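Local coordinates for protein 2,3-dehydroadipyl-CoA hydratase (Escherichia coli, PDB 4FZW) that catalyses the reversible hydration of 2,3-dehydroadipyl-CoA to 3-hydroxyadipyl-CoA in the breakdown of phenylacetate, at residues L7-Q12 against V38-A43; L29-L34 against L68-E73; R90-N95 against T144-R149; G110-L115 against I137-G142; A208-R213 against R228-L233. All blocks are in the same frame, centred on the assembly; numbering follows the deposited sequence.

Contact 1. Residues L7-Q12 against V38-A43; sequences LIVSRQ and VNELEA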
# COMPACT_ATOMS: atom_id res chain seq x y z
N LEU B 7 -14.60 -34.94 -10.21
CA LEU B 7 -15.22 -33.79 -9.55
C LEU B 7 -16.72 -33.83 -9.68
O LEU B 7 -17.27 -33.42 -10.68
CB LEU B 7 -14.73 -32.47 -10.17
CG LEU B 7 -15.26 -31.21 -9.48
CD1 LEU B 7 -14.79 -31.18 -8.03
CD2 LEU B 7 -14.81 -29.94 -10.20
N ILE B 8 -17.39 -34.32 -8.64
CA ILE B 8 -18.83 -34.48 -8.72
C ILE B 8 -19.55 -33.18 -8.50
O ILE B 8 -19.38 -32.52 -7.48
CB ILE B 8 -19.36 -35.57 -7.77
CG1 ILE B 8 -18.49 -36.83 -7.84
CG2 ILE B 8 -20.84 -35.87 -8.09
CD1 ILE B 8 -18.51 -37.57 -9.17
N VAL B 9 -20.35 -32.79 -9.48
CA VAL B 9 -21.07 -31.55 -9.41
C VAL B 9 -22.47 -31.86 -8.92
O VAL B 9 -23.14 -32.73 -9.46
CB VAL B 9 -21.10 -30.85 -10.79
CG1 VAL B 9 -21.87 -29.53 -10.72
CG2 VAL B 9 -19.68 -30.65 -11.29
N SER B 10 -22.91 -31.16 -7.89
CA SER B 10 -24.23 -31.42 -7.34
C SER B 10 -24.85 -30.12 -6.86
O SER B 10 -24.19 -29.11 -6.74
CB SER B 10 -24.21 -32.51 -6.25
OG SER B 10 -23.99 -31.99 -4.96
N ARG B 11 -26.14 -30.17 -6.59
CA ARG B 11 -26.92 -28.97 -6.44
C ARG B 11 -27.91 -29.11 -5.29
O ARG B 11 -28.51 -30.17 -5.09
CB ARG B 11 -27.68 -28.72 -7.74
CG ARG B 11 -28.84 -27.75 -7.63
CD ARG B 11 -28.43 -26.33 -8.01
NE ARG B 11 -29.04 -25.92 -9.26
CZ ARG B 11 -28.93 -24.71 -9.78
NH1 ARG B 11 -28.22 -23.79 -9.15
NH2 ARG B 11 -29.52 -24.42 -10.94
N GLN B 12 -28.05 -28.04 -4.53
CA GLN B 12 -29.14 -27.92 -3.58
C GLN B 12 -29.66 -26.50 -3.63
O GLN B 12 -29.06 -25.60 -3.05
CB GLN B 12 -28.68 -28.28 -2.17
CG GLN B 12 -28.34 -29.75 -1.98
CD GLN B 12 -27.82 -30.06 -0.59
OE1 GLN B 12 -27.28 -29.18 0.09
NE2 GLN B 12 -27.98 -31.30 -0.16
N VAL B 38 -12.01 -24.67 -11.95
CA VAL B 38 -12.12 -23.33 -12.51
C VAL B 38 -13.34 -23.19 -13.43
O VAL B 38 -14.02 -22.17 -13.41
CB VAL B 38 -10.84 -22.91 -13.30
CG1 VAL B 38 -11.12 -21.71 -14.20
CG2 VAL B 38 -9.69 -22.64 -12.35
N ASN B 39 -13.60 -24.20 -14.25
CA ASN B 39 -14.69 -24.06 -15.21
C ASN B 39 -16.03 -24.09 -14.51
O ASN B 39 -16.94 -23.35 -14.88
CB ASN B 39 -14.62 -25.10 -16.35
CG ASN B 39 -13.41 -24.90 -17.24
OD1 ASN B 39 -12.93 -23.78 -17.40
ND2 ASN B 39 -12.90 -25.98 -17.81
N GLU B 40 -16.14 -24.94 -13.49
CA GLU B 40 -17.34 -25.06 -12.68
C GLU B 40 -17.70 -23.73 -12.01
O GLU B 40 -18.82 -23.23 -12.14
CB GLU B 40 -17.17 -26.16 -11.62
CG GLU B 40 -17.07 -27.60 -12.14
CD GLU B 40 -18.30 -28.05 -12.90
OE1 GLU B 40 -19.36 -27.38 -12.82
OE2 GLU B 40 -18.19 -29.09 -13.58
N LEU B 41 -16.74 -23.15 -11.29
CA LEU B 41 -16.96 -21.88 -10.61
C LEU B 41 -17.19 -20.71 -11.55
O LEU B 41 -18.01 -19.83 -11.27
CB LEU B 41 -15.77 -21.54 -9.70
CG LEU B 41 -15.51 -22.48 -8.54
CD1 LEU B 41 -14.25 -22.04 -7.83
CD2 LEU B 41 -16.73 -22.52 -7.59
N GLU B 42 -16.46 -20.67 -12.67
CA GLU B 42 -16.73 -19.63 -13.66
C GLU B 42 -18.16 -19.79 -14.19
O GLU B 42 -18.94 -18.83 -14.17
CB GLU B 42 -15.64 -19.56 -14.74
CG GLU B 42 -14.34 -18.94 -14.17
CD GLU B 42 -13.19 -18.81 -15.15
OE1 GLU B 42 -13.26 -19.37 -16.26
OE2 GLU B 42 -12.20 -18.15 -14.77
N ALA B 43 -18.55 -21.00 -14.58
CA ALA B 43 -19.93 -21.23 -15.02
C ALA B 43 -20.95 -20.81 -13.96
O ALA B 43 -21.95 -20.18 -14.27
CB ALA B 43 -20.14 -22.67 -15.44
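Leu-7 and Val-9 point from strand 7-12 onto Glu-40 of helix 31-46, where the edge strand of the six-stranded crotonase-fold sheet receives a helix on one face. Leu-7 brings only a branch tip to the helix: its CD2 lies 3.8 Å from Glu-40 CG, the two side chains running past each other in opposite senses. The same leucine also packs on Gln-36 and Leu-33, about one and two turns earlier in that helix. Two residues on, Val-9 reaches the carboxylate. Its CG1 stands anti to the backbone N (chi1 180°), which puts CG2 nearest the acid group, while its flank also packs against Leu-16 and Leu-18 of strand 15-20. An alanine in place of Glu-40 would remove the CG methylene and the carboxylate, and would probably uncover Val-9 and end the weak hydrogen bond from Gln-36 NE2. A bend at chi2 (-61°) folds the glutamate back toward the strand, so that Val-9 CG2 faces its CD at 3.4 Å.

Contact 2. Residues L29-L34 against L68-E73; sequences LNNALL and LNEMAE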
# COMPACT_ATOMS: atom_id res chain seq x y z
N LEU B 29 -4.69 -32.39 -6.15
CA LEU B 29 -5.14 -31.45 -7.17
C LEU B 29 -4.40 -31.66 -8.45
O LEU B 29 -3.25 -31.28 -8.59
CB LEU B 29 -4.99 -30.01 -6.68
CG LEU B 29 -5.95 -29.66 -5.54
CD1 LEU B 29 -5.72 -28.25 -5.08
CD2 LEU B 29 -7.37 -29.85 -6.02
N ASN B 30 -5.06 -32.30 -9.40
CA ASN B 30 -4.54 -32.40 -10.76
C ASN B 30 -4.61 -31.08 -11.50
O ASN B 30 -5.43 -30.21 -11.18
CB ASN B 30 -5.33 -33.43 -11.58
CG ASN B 30 -4.63 -34.76 -11.67
OD1 ASN B 30 -3.47 -34.89 -11.26
ND2 ASN B 30 -5.31 -35.75 -12.24
N ASN B 31 -3.77 -30.95 -12.51
CA ASN B 31 -3.94 -29.90 -13.48
C ASN B 31 -5.35 -29.95 -14.07
O ASN B 31 -6.07 -28.94 -14.11
CB ASN B 31 -2.93 -30.08 -14.60
CG ASN B 31 -2.17 -28.82 -14.91
OD1 ASN B 31 -2.73 -27.72 -14.93
ND2 ASN B 31 -0.87 -28.97 -15.15
N ALA B 32 -5.75 -31.13 -14.52
CA ALA B 32 -7.08 -31.31 -15.06
C ALA B 32 -8.14 -31.02 -14.01
O ALA B 32 -9.12 -30.37 -14.31
CB ALA B 32 -7.24 -32.70 -15.62
N LEU B 33 -7.93 -31.47 -12.77
CA LEU B 33 -8.90 -31.26 -11.69
C LEU B 33 -9.03 -29.77 -11.37
O LEU B 33 -10.12 -29.19 -11.39
CB LEU B 33 -8.54 -32.06 -10.45
CG LEU B 33 -9.49 -32.02 -9.24
CD1 LEU B 33 -10.95 -32.22 -9.65
CD2 LEU B 33 -9.08 -33.04 -8.16
N LEU B 34 -7.89 -29.15 -11.11
CA LEU B 34 -7.82 -27.71 -11.02
C LEU B 34 -8.57 -26.99 -12.15
O LEU B 34 -9.36 -26.09 -11.89
CB LEU B 34 -6.37 -27.28 -11.03
CG LEU B 34 -6.17 -25.90 -10.44
CD1 LEU B 34 -6.66 -25.93 -9.00
CD2 LEU B 34 -4.71 -25.48 -10.53
N LEU B 68 2.53 -34.76 -7.79
CA LEU B 68 3.95 -34.47 -7.61
C LEU B 68 4.75 -34.52 -8.92
O LEU B 68 5.72 -33.78 -9.09
CB LEU B 68 4.56 -35.41 -6.57
CG LEU B 68 5.92 -34.99 -6.00
CD1 LEU B 68 5.89 -33.52 -5.59
CD2 LEU B 68 6.29 -35.87 -4.83
N ASN B 69 4.33 -35.41 -9.82
CA ASN B 69 4.99 -35.58 -11.12
C ASN B 69 4.82 -34.33 -11.97
O ASN B 69 5.79 -33.85 -12.56
CB ASN B 69 4.40 -36.77 -11.88
CG ASN B 69 4.28 -38.02 -11.03
OD1 ASN B 69 3.74 -37.99 -9.92
ND2 ASN B 69 4.78 -39.14 -11.55
N GLU B 70 3.60 -33.81 -12.01
CA GLU B 70 3.30 -32.61 -12.78
C GLU B 70 4.16 -31.39 -12.38
O GLU B 70 4.41 -30.52 -13.22
CB GLU B 70 1.81 -32.26 -12.73
CG GLU B 70 0.91 -33.21 -13.51
CD GLU B 70 -0.56 -32.81 -13.43
OE1 GLU B 70 -0.85 -31.82 -12.73
OE2 GLU B 70 -1.41 -33.48 -14.06
N MET B 71 4.60 -31.31 -11.12
CA MET B 71 5.45 -30.18 -10.72
C MET B 71 6.93 -30.48 -10.79
O MET B 71 7.73 -29.57 -10.59
CB MET B 71 5.04 -29.58 -9.35
CG MET B 71 5.73 -30.04 -8.04
SD MET B 71 7.09 -28.91 -7.49
CE MET B 71 7.86 -30.15 -6.34
N ALA B 72 7.29 -31.73 -11.08
CA ALA B 72 8.69 -32.11 -11.27
C ALA B 72 9.17 -31.92 -12.72
O ALA B 72 10.22 -31.31 -12.97
CB ALA B 72 8.92 -33.55 -10.82
N GLU B 73 8.41 -32.46 -13.67
CA GLU B 73 8.75 -32.36 -15.09
C GLU B 73 8.75 -30.92 -15.57
O GLU B 73 8.89 -30.65 -16.77
CB GLU B 73 7.81 -33.23 -15.94
CG GLU B 73 6.33 -32.88 -15.83
CD GLU B 73 5.44 -33.94 -16.47
OE1 GLU B 73 4.25 -33.65 -16.71
OE2 GLU B 73 5.94 -35.06 -16.72
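Asn-31 and Glu-70 lie closest in the backbone, their CA atoms 7.8 Å apart, with residue 31 opening helix 31-46 and residues 68-72 forming a weakly bonded helical turn. Glu-70 crosses the space with a chain extended beyond CG (chi2 -179°), which carries its carboxylate to the backbone of Asn-31. There OE1 accepts a hydrogen bond from Asn-31 N at 3.1 Å, with a bent N-H...O angle of 146°, through the syn lone pair on the side of OE2. An acid from elsewhere in the chain thus takes up an N-H at the N-terminus of helix 31-46, where the helix dipole would probably favour a negative charge, and joins the first helix of the crotonase fold to the short helix 68-72. Asn-30, at the N-cap position, makes no capping bond with its side chain. Asn-31 CB lies alongside the same oxygen, and the asparagine amide is turned 47° from the carboxylate plane. A leucine in place of Glu-70 would probably leave Asn-31 N without this acceptor and deprive Arg-84 of its long, weak ion pair. Arg-84 also donates to Leu-29 O, tying the loop before the helix to helix 84-92. Beyond Glu-70, Met-71 and Ala-72 pack on Ile-244 of a neighbouring subunit.

Contact 3. Residues R90-N95 against T144-R149; sequences RLQAFN and TQRLIR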
# COMPACT_ATOMS: atom_id res chain seq x y z
N ARG B 90 -7.95 -17.35 -11.26
CA ARG B 90 -9.33 -17.44 -11.73
C ARG B 90 -10.24 -18.01 -10.65
O ARG B 90 -11.40 -17.61 -10.56
CB ARG B 90 -9.44 -18.23 -13.04
CG ARG B 90 -8.96 -17.44 -14.25
CD ARG B 90 -8.56 -18.36 -15.38
NE ARG B 90 -9.72 -18.92 -16.06
CZ ARG B 90 -9.65 -19.60 -17.20
NH1 ARG B 90 -8.47 -19.78 -17.78
NH2 ARG B 90 -10.76 -20.08 -17.74
N LEU B 91 -9.73 -18.93 -9.83
CA LEU B 91 -10.48 -19.46 -8.67
C LEU B 91 -10.84 -18.35 -7.70
O LEU B 91 -11.99 -18.22 -7.28
CB LEU B 91 -9.70 -20.53 -7.90
CG LEU B 91 -9.31 -21.86 -8.53
CD1 LEU B 91 -8.50 -22.67 -7.53
CD2 LEU B 91 -10.54 -22.63 -8.99
N GLN B 92 -9.83 -17.55 -7.35
CA GLN B 92 -9.98 -16.44 -6.43
C GLN B 92 -10.89 -15.34 -6.96
O GLN B 92 -11.39 -14.54 -6.19
CB GLN B 92 -8.61 -15.84 -6.10
CG GLN B 92 -8.70 -14.39 -5.67
CD GLN B 92 -7.39 -13.85 -5.19
OE1 GLN B 92 -7.10 -13.89 -3.98
NE2 GLN B 92 -6.58 -13.34 -6.13
N ALA B 93 -11.10 -15.29 -8.26
CA ALA B 93 -11.91 -14.24 -8.86
C ALA B 93 -13.38 -14.62 -8.84
O ALA B 93 -14.26 -13.82 -9.16
CB ALA B 93 -11.43 -13.95 -10.29
N PHE B 94 -13.66 -15.85 -8.43
CA PHE B 94 -15.04 -16.27 -8.24
C PHE B 94 -15.71 -15.24 -7.34
O PHE B 94 -15.21 -14.93 -6.26
CB PHE B 94 -15.10 -17.68 -7.64
CG PHE B 94 -16.51 -18.16 -7.36
CD1 PHE B 94 -17.38 -18.46 -8.40
CD2 PHE B 94 -16.96 -18.32 -6.07
CE1 PHE B 94 -18.68 -18.90 -8.15
CE2 PHE B 94 -18.26 -18.77 -5.81
CZ PHE B 94 -19.12 -19.06 -6.86
N ASN B 95 -16.83 -14.69 -7.80
CA ASN B 95 -17.41 -13.50 -7.17
C ASN B 95 -18.48 -13.82 -6.12
O ASN B 95 -18.99 -12.92 -5.46
CB ASN B 95 -17.97 -12.57 -8.26
CG ASN B 95 -19.17 -13.18 -9.00
OD1 ASN B 95 -19.36 -14.40 -9.01
ND2 ASN B 95 -19.98 -12.34 -9.60
N THR B 144 1.90 -18.93 1.56
CA THR B 144 2.77 -18.01 2.31
C THR B 144 2.12 -16.67 2.63
O THR B 144 2.70 -15.86 3.35
CB THR B 144 4.09 -17.69 1.57
OG1 THR B 144 3.81 -16.97 0.35
CG2 THR B 144 4.87 -18.95 1.26
N GLN B 145 0.93 -16.43 2.07
CA GLN B 145 0.33 -15.12 2.07
C GLN B 145 -0.98 -15.13 2.83
O GLN B 145 -1.24 -14.26 3.66
CB GLN B 145 0.07 -14.65 0.63
CG GLN B 145 1.34 -14.52 -0.20
CD GLN B 145 2.33 -13.57 0.43
OE1 GLN B 145 1.97 -12.46 0.82
NE2 GLN B 145 3.57 -14.02 0.58
N ARG B 146 -1.81 -16.12 2.55
CA ARG B 146 -3.13 -16.14 3.13
C ARG B 146 -3.12 -16.64 4.57
O ARG B 146 -3.91 -16.18 5.40
CB ARG B 146 -4.07 -16.92 2.24
CG ARG B 146 -4.67 -16.05 1.19
CD ARG B 146 -5.65 -16.78 0.33
NE ARG B 146 -4.96 -17.45 -0.75
CZ ARG B 146 -5.16 -17.18 -2.04
NH1 ARG B 146 -6.04 -16.27 -2.40
NH2 ARG B 146 -4.48 -17.84 -2.96
N LEU B 147 -2.20 -17.55 4.88
CA LEU B 147 -2.14 -18.14 6.21
C LEU B 147 -1.74 -17.11 7.28
O LEU B 147 -2.38 -17.00 8.34
CB LEU B 147 -1.20 -19.36 6.22
CG LEU B 147 -1.15 -20.17 7.52
CD1 LEU B 147 -2.56 -20.52 8.03
CD2 LEU B 147 -0.33 -21.43 7.35
N ILE B 148 -0.69 -16.34 6.99
CA ILE B 148 -0.18 -15.38 7.96
C ILE B 148 -1.23 -14.29 8.21
O ILE B 148 -1.35 -13.77 9.32
CB ILE B 148 1.18 -14.79 7.52
CG1 ILE B 148 1.75 -13.85 8.57
CG2 ILE B 148 1.07 -14.13 6.17
CD1 ILE B 148 3.25 -13.65 8.44
N ARG B 149 -2.00 -13.97 7.18
CA ARG B 149 -3.04 -12.96 7.29
C ARG B 149 -4.16 -13.35 8.26
O ARG B 149 -4.87 -12.50 8.77
CB ARG B 149 -3.59 -12.56 5.89
CG ARG B 149 -2.68 -11.56 5.18
CD ARG B 149 -3.19 -11.18 3.79
NE ARG B 149 -2.41 -10.09 3.20
CZ ARG B 149 -1.23 -10.25 2.60
NH1 ARG B 149 -0.68 -11.45 2.49
NH2 ARG B 149 -0.59 -9.20 2.10
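Gln-92 and Arg-146 face each other across widely spaced backbones, with 11.8 Å between their CA atoms, the first near the end of helix 84-92 and the second at the start of helix 146-162. Only these two long side chains bridge the distance. Gln-92 stretches out with CG anti to the backbone N (chi1 156°), and its OE1 arrives 3.0 Å from Arg-146 NH1. The oxygen comes at the edge of the guanidinium, near its plane, although the amide itself is turned 70° from that plane. A bend at chi3 in Arg-146 lets its other terminal nitrogen, NH2, donate to Ala-141 O, so that one guanidinium reaches both helix 84-92 and the loop before its own helix. A second arginine braces the same helix start: Arg-149 NH1 donates to Gln-145 O at 3.1 Å and, more nearly straight, to Gln-145 OE1 at 3.3 Å. Both acceptors lie close to its guanidinium plane. Gln-145 NE2 in turn donates to Ala-211 O of a neighbouring subunit, and Thr-144 N to Glu-227 OE2 of that subunit. Such docking of C-terminal helices against the core of an adjacent copy is characteristic of oligomers of the crotonase fold.

Contact 4. Residues G110-L115 against I137-G142; sequences GCELAL and IMPGAG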
# COMPACT_ATOMS: atom_id res chain seq x y z
N GLY B 110 -4.08 -28.47 -1.02
CA GLY B 110 -5.32 -28.66 -0.31
C GLY B 110 -5.54 -27.59 0.76
O GLY B 110 -6.63 -27.03 0.88
N CYS B 111 -4.51 -27.30 1.56
CA CYS B 111 -4.64 -26.24 2.52
C CYS B 111 -4.82 -24.93 1.78
O CYS B 111 -5.70 -24.15 2.12
CB CYS B 111 -3.42 -26.17 3.42
SG CYS B 111 -3.55 -24.90 4.70
N GLU B 112 -3.98 -24.70 0.76
CA GLU B 112 -4.03 -23.49 -0.07
C GLU B 112 -5.39 -23.27 -0.68
O GLU B 112 -5.89 -22.15 -0.67
CB GLU B 112 -2.93 -23.48 -1.14
CG GLU B 112 -1.59 -23.18 -0.52
CD GLU B 112 -0.44 -23.46 -1.42
OE1 GLU B 112 -0.53 -24.36 -2.28
OE2 GLU B 112 0.59 -22.76 -1.24
N LEU B 113 -5.99 -24.34 -1.20
CA LEU B 113 -7.37 -24.28 -1.69
C LEU B 113 -8.30 -23.74 -0.61
O LEU B 113 -9.00 -22.76 -0.83
CB LEU B 113 -7.84 -25.65 -2.17
CG LEU B 113 -9.26 -25.76 -2.73
CD1 LEU B 113 -9.44 -24.78 -3.94
CD2 LEU B 113 -9.62 -27.20 -3.14
N ALA B 114 -8.28 -24.37 0.56
CA ALA B 114 -9.16 -23.98 1.67
C ALA B 114 -8.96 -22.51 2.12
O ALA B 114 -9.92 -21.76 2.29
CB ALA B 114 -9.00 -24.95 2.83
N LEU B 115 -7.71 -22.12 2.30
CA LEU B 115 -7.36 -20.72 2.53
C LEU B 115 -7.97 -19.83 1.46
O LEU B 115 -8.39 -18.70 1.74
CB LEU B 115 -5.84 -20.55 2.55
CG LEU B 115 -5.09 -21.18 3.73
CD1 LEU B 115 -3.62 -21.41 3.41
CD2 LEU B 115 -5.26 -20.32 4.98
N ILE B 137 10.79 -27.26 -1.67
CA ILE B 137 10.12 -26.15 -2.36
C ILE B 137 9.46 -25.21 -1.34
O ILE B 137 9.94 -25.07 -0.20
CB ILE B 137 9.07 -26.65 -3.41
CG1 ILE B 137 8.14 -27.71 -2.81
CG2 ILE B 137 9.75 -27.22 -4.63
CD1 ILE B 137 6.91 -28.01 -3.65
N MET B 138 8.38 -24.57 -1.75
CA MET B 138 7.60 -23.76 -0.83
C MET B 138 6.17 -23.68 -1.33
O MET B 138 5.85 -24.25 -2.37
CB MET B 138 8.22 -22.38 -0.67
CG MET B 138 8.31 -21.57 -1.96
SD MET B 138 9.14 -19.99 -1.72
CE MET B 138 7.79 -18.85 -1.65
N PRO B 139 5.29 -23.02 -0.56
CA PRO B 139 3.93 -22.84 -1.06
C PRO B 139 3.93 -22.04 -2.36
O PRO B 139 4.64 -21.03 -2.52
CB PRO B 139 3.25 -22.09 0.07
CG PRO B 139 3.94 -22.61 1.30
CD PRO B 139 5.40 -22.70 0.88
N GLY B 140 3.13 -22.50 -3.31
CA GLY B 140 3.16 -21.90 -4.63
C GLY B 140 1.82 -21.34 -5.03
O GLY B 140 1.66 -20.88 -6.16
N ALA B 141 0.85 -21.37 -4.12
CA ALA B 141 -0.47 -20.88 -4.46
C ALA B 141 -1.13 -20.10 -3.33
O ALA B 141 -2.35 -20.14 -3.15
CB ALA B 141 -1.34 -22.02 -4.93
N GLY B 142 -0.34 -19.37 -2.56
CA GLY B 142 -0.90 -18.50 -1.54
C GLY B 142 -0.65 -18.93 -0.12
O GLY B 142 -0.88 -18.19 0.81
O HOH W 1 -3.88 -19.98 -0.95
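Glu-112 OE2 is gripped by two backbone N-H groups of the loop before helix 146-162, those of Ala-141 and Gly-143. The Ala-141 bond measures 3.2 Å with an N-H...O angle of 158°, and it meets OE2 from above the carboxylate plane, 59° out of it. Glu-112 gets there from helix 109-116 with its chain extended beyond CG. Its other oxygen, OE1, rests 3.6 Å from Ala-141 CB. At the base of the side chain a water donates to both Glu-112 O, at 3.0 Å, and Ala-141 O, at 2.7 Å, stitching helix to loop a second time. Gly-142 adopts a positive phi (110°), where a CB would jam against the preceding carbonyl oxygen. A glycerol, probably from the crystallisation liquor, takes a hydrogen bond from Gly-140 N and pairs weakly with Glu-112 OE1, and the side chain of Glu-112 also touches Glu-132. Backbone donors thus fix one carboxylate oxygen while the other faces the glycerol, consistent with the glutamate-lined active-site pocket of crotonase relatives.

Contact 5. Residues A208-R213 against R228-L233; sequences AKQALR and RQLFTL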
# COMPACT_ATOMS: atom_id res chain seq x y z
N ALA B 208 -20.88 -7.52 -0.59
CA ALA B 208 -20.22 -7.68 0.70
C ALA B 208 -18.93 -8.46 0.54
O ALA B 208 -17.92 -8.14 1.18
CB ALA B 208 -21.14 -8.38 1.68
N LYS B 209 -18.97 -9.50 -0.30
CA LYS B 209 -17.78 -10.30 -0.53
C LYS B 209 -16.66 -9.45 -1.12
O LYS B 209 -15.51 -9.52 -0.68
CB LYS B 209 -18.07 -11.49 -1.46
CG LYS B 209 -16.95 -12.52 -1.44
CD LYS B 209 -17.06 -13.55 -2.57
CE LYS B 209 -15.71 -14.23 -2.74
NZ LYS B 209 -15.78 -15.55 -3.42
N GLN B 210 -17.02 -8.64 -2.11
CA GLN B 210 -16.05 -7.79 -2.81
C GLN B 210 -15.35 -6.85 -1.83
O GLN B 210 -14.13 -6.73 -1.85
CB GLN B 210 -16.75 -7.02 -3.93
CG GLN B 210 -15.78 -6.16 -4.76
CD GLN B 210 -14.67 -6.97 -5.43
OE1 GLN B 210 -14.63 -8.20 -5.33
NE2 GLN B 210 -13.77 -6.27 -6.12
N ALA B 211 -16.14 -6.22 -0.95
CA ALA B 211 -15.59 -5.46 0.17
C ALA B 211 -14.62 -6.26 1.02
O ALA B 211 -13.61 -5.73 1.45
CB ALA B 211 -16.71 -4.89 1.04
N LEU B 212 -14.93 -7.54 1.27
CA LEU B 212 -14.02 -8.37 2.06
C LEU B 212 -12.71 -8.69 1.33
O LEU B 212 -11.64 -8.65 1.94
CB LEU B 212 -14.71 -9.67 2.53
CG LEU B 212 -15.86 -9.55 3.54
CD1 LEU B 212 -16.85 -10.73 3.42
CD2 LEU B 212 -15.34 -9.38 4.97
N ARG B 213 -12.80 -9.01 0.04
CA ARG B 213 -11.60 -9.25 -0.78
C ARG B 213 -10.69 -8.01 -0.83
O ARG B 213 -9.46 -8.13 -0.80
CB ARG B 213 -11.97 -9.65 -2.20
CG ARG B 213 -12.87 -10.88 -2.31
CD ARG B 213 -13.38 -11.04 -3.73
NE ARG B 213 -12.31 -11.21 -4.69
CZ ARG B 213 -12.49 -11.34 -6.00
NH1 ARG B 213 -11.44 -11.50 -6.81
NH2 ARG B 213 -13.72 -11.31 -6.50
N ARG B 228 -18.01 2.02 1.18
CA ARG B 228 -19.11 2.96 1.02
C ARG B 228 -19.67 3.01 -0.40
O ARG B 228 -20.87 3.15 -0.59
CB ARG B 228 -18.72 4.36 1.50
CG ARG B 228 -18.65 4.45 3.02
CD ARG B 228 -19.98 4.04 3.61
NE ARG B 228 -21.06 4.87 3.08
CZ ARG B 228 -22.33 4.81 3.48
NH1 ARG B 228 -22.69 3.95 4.43
NH2 ARG B 228 -23.24 5.61 2.95
N GLN B 229 -18.81 2.90 -1.40
CA GLN B 229 -19.29 2.91 -2.79
C GLN B 229 -20.01 1.61 -3.14
O GLN B 229 -20.98 1.63 -3.91
CB GLN B 229 -18.18 3.24 -3.79
CG GLN B 229 -16.91 2.50 -3.61
CD GLN B 229 -15.70 3.30 -4.06
OE1 GLN B 229 -15.53 4.46 -3.70
NE2 GLN B 229 -14.85 2.68 -4.85
N LEU B 230 -19.58 0.50 -2.54
CA LEU B 230 -20.30 -0.77 -2.65
C LEU B 230 -21.63 -0.69 -1.92
O LEU B 230 -22.67 -1.09 -2.45
CB LEU B 230 -19.47 -1.91 -2.07
CG LEU B 230 -18.32 -2.36 -2.97
CD1 LEU B 230 -17.21 -3.06 -2.14
CD2 LEU B 230 -18.83 -3.21 -4.14
N PHE B 231 -21.60 -0.20 -0.69
CA PHE B 231 -22.81 -0.03 0.09
C PHE B 231 -23.83 0.79 -0.72
O PHE B 231 -24.97 0.37 -0.93
CB PHE B 231 -22.47 0.66 1.40
CG PHE B 231 -23.65 0.96 2.25
CD1 PHE B 231 -24.10 0.03 3.20
CD2 PHE B 231 -24.33 2.17 2.12
CE1 PHE B 231 -25.22 0.29 4.00
CE2 PHE B 231 -25.45 2.45 2.92
CZ PHE B 231 -25.89 1.49 3.87
N THR B 232 -23.41 1.96 -1.17
CA THR B 232 -24.28 2.83 -1.95
C THR B 232 -24.86 2.09 -3.15
O THR B 232 -26.03 2.24 -3.50
CB THR B 232 -23.53 4.10 -2.41
OG1 THR B 232 -22.99 4.77 -1.26
CG2 THR B 232 -24.47 5.05 -3.15
N LEU B 233 -24.03 1.28 -3.79
CA LEU B 233 -24.46 0.45 -4.90
C LEU B 233 -25.74 -0.30 -4.56
O LEU B 233 -26.69 -0.31 -5.34
CB LEU B 233 -23.35 -0.54 -5.25
CG LEU B 233 -23.54 -1.56 -6.36
CD1 LEU B 233 -22.50 -1.34 -7.44
CD2 LEU B 233 -23.44 -2.98 -5.80
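In the C-terminal helical part of the crotonase fold, helices 202-214 and 220-235, consecutive along the chain, meet where Leu-230 presses onto Ala-211 and Gln-210. The CA atoms of Ala-211 and Leu-230 are 7.2 Å apart, a spacing that the small alanine permits. Leu-230 holds CG anti to its carbonyl carbon (chi1 -75°), which turns CG toward the other helix. CD1 does most of the touching, sitting 3.7 Å from Ala-211 CB and 3.5 Å from Ala-211 N, so it rests on backbone as well as side chain. The second branch, CD2, comes 4.3 Å from Gln-210 CG, alongside the aliphatic root of a glutamine whose amide turns away. On helix 220-235, Arg-228 O accepts from both Thr-232 N and Thr-232 OG1, the latter at 2.8 Å, from opposite faces of its carbonyl plane. Arg-228 also lies over one face of the Phe-231 ring, with NH1 offset toward the rim, and the same NH1 donates to Gly-140 O of a neighbouring subunit. Leu-230 packs in addition on Gln-229 of a further subunit. Within the chain, helix 202-214 is tied back by Lys-209, whose NZ forms a salt bridge with Asp-118, just before strand 119-123, and donates to Phe-94 O and Lys-96 O, just before strand 98-102.

How the contacts relate
Contacts 1 and 2 share helix 31-46, with centres 20 Å apart, and contact 2 meets contact 3 where Leu-34 CD1 packs 4.0 Å from Leu-91 CD1. Contact 1 is also bound to contact 3 by a salt bridge, Glu-42 OE2 to Arg-90 NE at 2.9 Å. Contact 4, where glycerol marks the probable active-site pocket, is nested in the loop closed by contact 3; their centres are only 9 Å apart. Met-71 CE of contact 2 packs on Ile-137 CD1 of contact 4 at 3.6 Å. Contact 5 lies farther out, with its centre about 27 Å from that of contact 4 and about 36 Å from that of contact 2, yet between subunits its helices return to the 137-142 and 144-149 segments of a neighbouring copy.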